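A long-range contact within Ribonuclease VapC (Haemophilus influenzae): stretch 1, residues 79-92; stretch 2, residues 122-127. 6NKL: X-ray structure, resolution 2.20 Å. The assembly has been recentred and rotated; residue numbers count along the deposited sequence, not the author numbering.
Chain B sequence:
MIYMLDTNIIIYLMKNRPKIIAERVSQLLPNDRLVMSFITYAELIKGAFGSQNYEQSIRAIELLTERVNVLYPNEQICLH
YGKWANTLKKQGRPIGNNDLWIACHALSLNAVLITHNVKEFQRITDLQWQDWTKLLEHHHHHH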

# COMPACT_ATOMS: atom_id res chain seq x y z
N LEU B 79 -3.41 -7.85 -7.22
CA LEU B 79 -4.00 -8.05 -8.54
C LEU B 79 -4.80 -6.83 -8.96
O LEU B 79 -4.65 -6.34 -10.09
CB LEU B 79 -4.87 -9.32 -8.53
CG LEU B 79 -4.13 -10.56 -8.01
CD1 LEU B 79 -5.01 -11.78 -7.90
CD2 LEU B 79 -2.89 -10.87 -8.89
N HIS B 80 -5.65 -6.31 -8.06
CA HIS B 80 -6.45 -5.14 -8.42
C HIS B 80 -5.59 -3.91 -8.60
O HIS B 80 -5.86 -3.09 -9.48
CB HIS B 80 -7.51 -4.86 -7.36
CG HIS B 80 -8.61 -5.87 -7.32
ND1 HIS B 80 -9.65 -5.85 -8.22
CD2 HIS B 80 -8.84 -6.92 -6.49
CE1 HIS B 80 -10.47 -6.85 -7.95
NE2 HIS B 80 -10.00 -7.52 -6.91
N TYR B 81 -4.59 -3.72 -7.73
CA TYR B 81 -3.74 -2.55 -7.89
C TYR B 81 -2.99 -2.59 -9.21
O TYR B 81 -2.89 -1.57 -9.90
CB TYR B 81 -2.76 -2.46 -6.72
CG TYR B 81 -1.89 -1.23 -6.74
CD1 TYR B 81 -2.23 -0.11 -6.00
CD2 TYR B 81 -0.74 -1.18 -7.49
CE1 TYR B 81 -1.42 1.01 -6.01
CE2 TYR B 81 0.08 -0.06 -7.49
CZ TYR B 81 -0.28 1.03 -6.77
OH TYR B 81 0.54 2.14 -6.76
N GLY B 82 -2.46 -3.76 -9.61
CA GLY B 82 -1.76 -3.85 -10.88
C GLY B 82 -2.63 -3.49 -12.06
O GLY B 82 -2.19 -2.81 -12.99
N LYS B 83 -3.88 -3.96 -12.07
CA LYS B 83 -4.77 -3.65 -13.18
C LYS B 83 -5.04 -2.16 -13.25
O LYS B 83 -4.92 -1.54 -14.31
CB LYS B 83 -6.09 -4.41 -13.04
CG LYS B 83 -7.03 -4.24 -14.22
CD LYS B 83 -8.50 -4.44 -13.83
CE LYS B 83 -8.68 -5.73 -13.03
NZ LYS B 83 -10.08 -5.92 -12.49
N TRP B 84 -5.41 -1.57 -12.11
CA TRP B 84 -5.91 -0.21 -12.14
C TRP B 84 -4.77 0.80 -12.19
O TRP B 84 -4.91 1.84 -12.84
CB TRP B 84 -6.84 0.03 -10.93
CG TRP B 84 -8.16 -0.59 -11.20
CD1 TRP B 84 -8.69 -1.71 -10.63
CD2 TRP B 84 -9.11 -0.16 -12.17
NE1 TRP B 84 -9.92 -1.99 -11.18
CE2 TRP B 84 -10.19 -1.05 -12.14
CE3 TRP B 84 -9.13 0.90 -13.07
CZ2 TRP B 84 -11.31 -0.92 -12.98
CZ3 TRP B 84 -10.24 1.05 -13.91
CH2 TRP B 84 -11.31 0.14 -13.86
N ALA B 85 -3.64 0.50 -11.56
CA ALA B 85 -2.46 1.34 -11.78
C ALA B 85 -2.10 1.42 -13.26
O ALA B 85 -1.69 2.48 -13.75
CB ALA B 85 -1.27 0.78 -11.00
N ASN B 86 -2.22 0.32 -13.98
CA ASN B 86 -1.90 0.34 -15.41
C ASN B 86 -2.90 1.19 -16.17
O ASN B 86 -2.53 2.13 -16.89
CB ASN B 86 -1.87 -1.08 -15.94
CG ASN B 86 -1.64 -1.13 -17.43
OD1 ASN B 86 -2.48 -1.62 -18.20
ND2 ASN B 86 -0.50 -0.63 -17.85
N THR B 87 -4.20 0.91 -15.98
CA THR B 87 -5.24 1.71 -16.63
C THR B 87 -5.09 3.19 -16.28
O THR B 87 -5.15 4.05 -17.16
CB THR B 87 -6.62 1.20 -16.23
OG1 THR B 87 -6.82 -0.13 -16.74
CG2 THR B 87 -7.71 2.08 -16.77
N LEU B 88 -4.85 3.51 -15.01
CA LEU B 88 -4.84 4.90 -14.61
C LEU B 88 -3.58 5.63 -15.05
O LEU B 88 -3.54 6.86 -14.94
CB LEU B 88 -5.01 5.01 -13.09
CG LEU B 88 -6.36 4.54 -12.54
CD1 LEU B 88 -6.36 4.48 -11.02
CD2 LEU B 88 -7.48 5.44 -12.98
N LYS B 89 -2.57 4.92 -15.54
CA LYS B 89 -1.34 5.57 -15.99
C LYS B 89 -1.60 6.46 -17.19
O LYS B 89 -0.98 7.51 -17.34
CB LYS B 89 -0.29 4.52 -16.33
N LYS B 90 -2.51 6.04 -18.06
CA LYS B 90 -2.86 6.82 -19.24
C LYS B 90 -3.62 8.09 -18.91
O LYS B 90 -3.58 9.04 -19.70
CB LYS B 90 -3.69 5.94 -20.18
N GLN B 91 -4.27 8.15 -17.75
CA GLN B 91 -5.25 9.20 -17.45
C GLN B 91 -4.66 10.34 -16.65
O GLN B 91 -5.41 11.19 -16.15
CB GLN B 91 -6.44 8.60 -16.72
CG GLN B 91 -7.20 7.56 -17.51
CD GLN B 91 -8.35 6.96 -16.69
OE1 GLN B 91 -8.82 7.54 -15.70
NE2 GLN B 91 -8.82 5.79 -17.11
N GLY B 92 -3.34 10.36 -16.47
CA GLY B 92 -2.68 11.47 -15.81
C GLY B 92 -2.76 11.50 -14.30
O GLY B 92 -3.04 12.56 -13.72
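Stretch 2 (122-127) QRITDL

Stretch 1 enters as a helix, with N to O bonds four residues apart as far as L88, such as L88 N to W84 O at 2.7 Å, and closes in a type I turn from K89 to G92; the positive phi of G92 is one that glycine tolerates best. Stretch 2 leaves a 3-10 segment at R123 and makes a type I turn from I124 to L127, closed by L127 N to I124 O at 3.0 Å. The two stretches run in opposite senses: R123 lies nearest L88 (CA to CA 8.1 Å), I124 nearest W84 (7.1 Å), and D126 reaches back to H80 and K83.

W84 is the centre of the contact. A broad, flat indole suits this place: branched I124 offers a methyl, CG2, which packs over one face, 3.6 Å from the centroid of the five-membered ring, a CH-pi contact, while W84 CH2 lies 3.4 Å from T125 N. Water 1 gathers the polar groups beside it, accepting from W84 NE1 (3.0 Å) and K83 NZ (2.4 Å), donating to D126 OD1 (2.7 Å) and bonding H80 ND1 (2.5 Å). The carboxylate thus meets a cationic lysine through water.

At the other end, the long arm of R123 lets NH1 donate to Q91 OE1 at 2.7 Å, while R123 CB rests 4.1 Å from L88 CD2, apolar against aliphatic. The Q91 amide can also donate: water 2 joins Q91 NE2 (2.9 Å) to R123 O (2.7 Å).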

# COMPACT_ATOMS: atom_id res chain seq x y z
N GLN B 122 -14.79 7.30 -9.46
CA GLN B 122 -15.64 6.81 -10.54
C GLN B 122 -14.83 6.22 -11.69
O GLN B 122 -15.38 5.44 -12.47
CB GLN B 122 -16.55 7.92 -11.08
CG GLN B 122 -15.81 9.04 -11.76
CD GLN B 122 -16.66 10.28 -12.01
OE1 GLN B 122 -17.84 10.34 -11.63
NE2 GLN B 122 -16.06 11.28 -12.65
N ARG B 123 -13.54 6.56 -11.80
CA ARG B 123 -12.69 5.98 -12.86
C ARG B 123 -12.38 4.50 -12.61
O ARG B 123 -11.98 3.78 -13.54
CB ARG B 123 -11.38 6.75 -12.97
CG ARG B 123 -11.57 8.25 -13.16
CD ARG B 123 -10.29 9.00 -13.00
NE ARG B 123 -10.40 10.41 -13.39
CZ ARG B 123 -10.02 10.90 -14.57
NH1 ARG B 123 -9.48 10.11 -15.49
NH2 ARG B 123 -10.14 12.20 -14.84
N ILE B 124 -12.54 4.04 -11.37
CA ILE B 124 -12.37 2.63 -11.05
C ILE B 124 -13.76 2.02 -11.17
O ILE B 124 -14.55 1.96 -10.21
CB ILE B 124 -11.75 2.44 -9.68
CG1 ILE B 124 -10.46 3.26 -9.57
CG2 ILE B 124 -11.43 1.01 -9.47
CD1 ILE B 124 -9.92 3.29 -8.16
N THR B 125 -14.07 1.54 -12.36
CA THR B 125 -15.46 1.30 -12.73
C THR B 125 -16.08 0.11 -12.02
O THR B 125 -17.31 0.03 -11.97
CB THR B 125 -15.54 1.11 -14.24
OG1 THR B 125 -14.70 0.02 -14.61
CG2 THR B 125 -15.03 2.37 -14.95
N ASP B 126 -15.28 -0.80 -11.47
CA ASP B 126 -15.84 -1.91 -10.69
C ASP B 126 -15.81 -1.67 -9.18
O ASP B 126 -16.15 -2.57 -8.40
CB ASP B 126 -15.14 -3.22 -11.04
CG ASP B 126 -13.69 -3.28 -10.62
OD1 ASP B 126 -13.22 -4.41 -10.33
OD2 ASP B 126 -13.03 -2.22 -10.61
N LEU B 127 -15.47 -0.46 -8.74
CA LEU B 127 -15.48 -0.13 -7.33
C LEU B 127 -16.89 0.20 -6.89
O LEU B 127 -17.55 1.04 -7.51
CB LEU B 127 -14.56 1.06 -7.06
CG LEU B 127 -14.57 1.61 -5.65
CD1 LEU B 127 -14.11 0.55 -4.70
CD2 LEU B 127 -13.67 2.82 -5.58
O HOH W 1 -10.53 -4.82 -10.36
O HOH W 2 -11.18 4.59 -16.04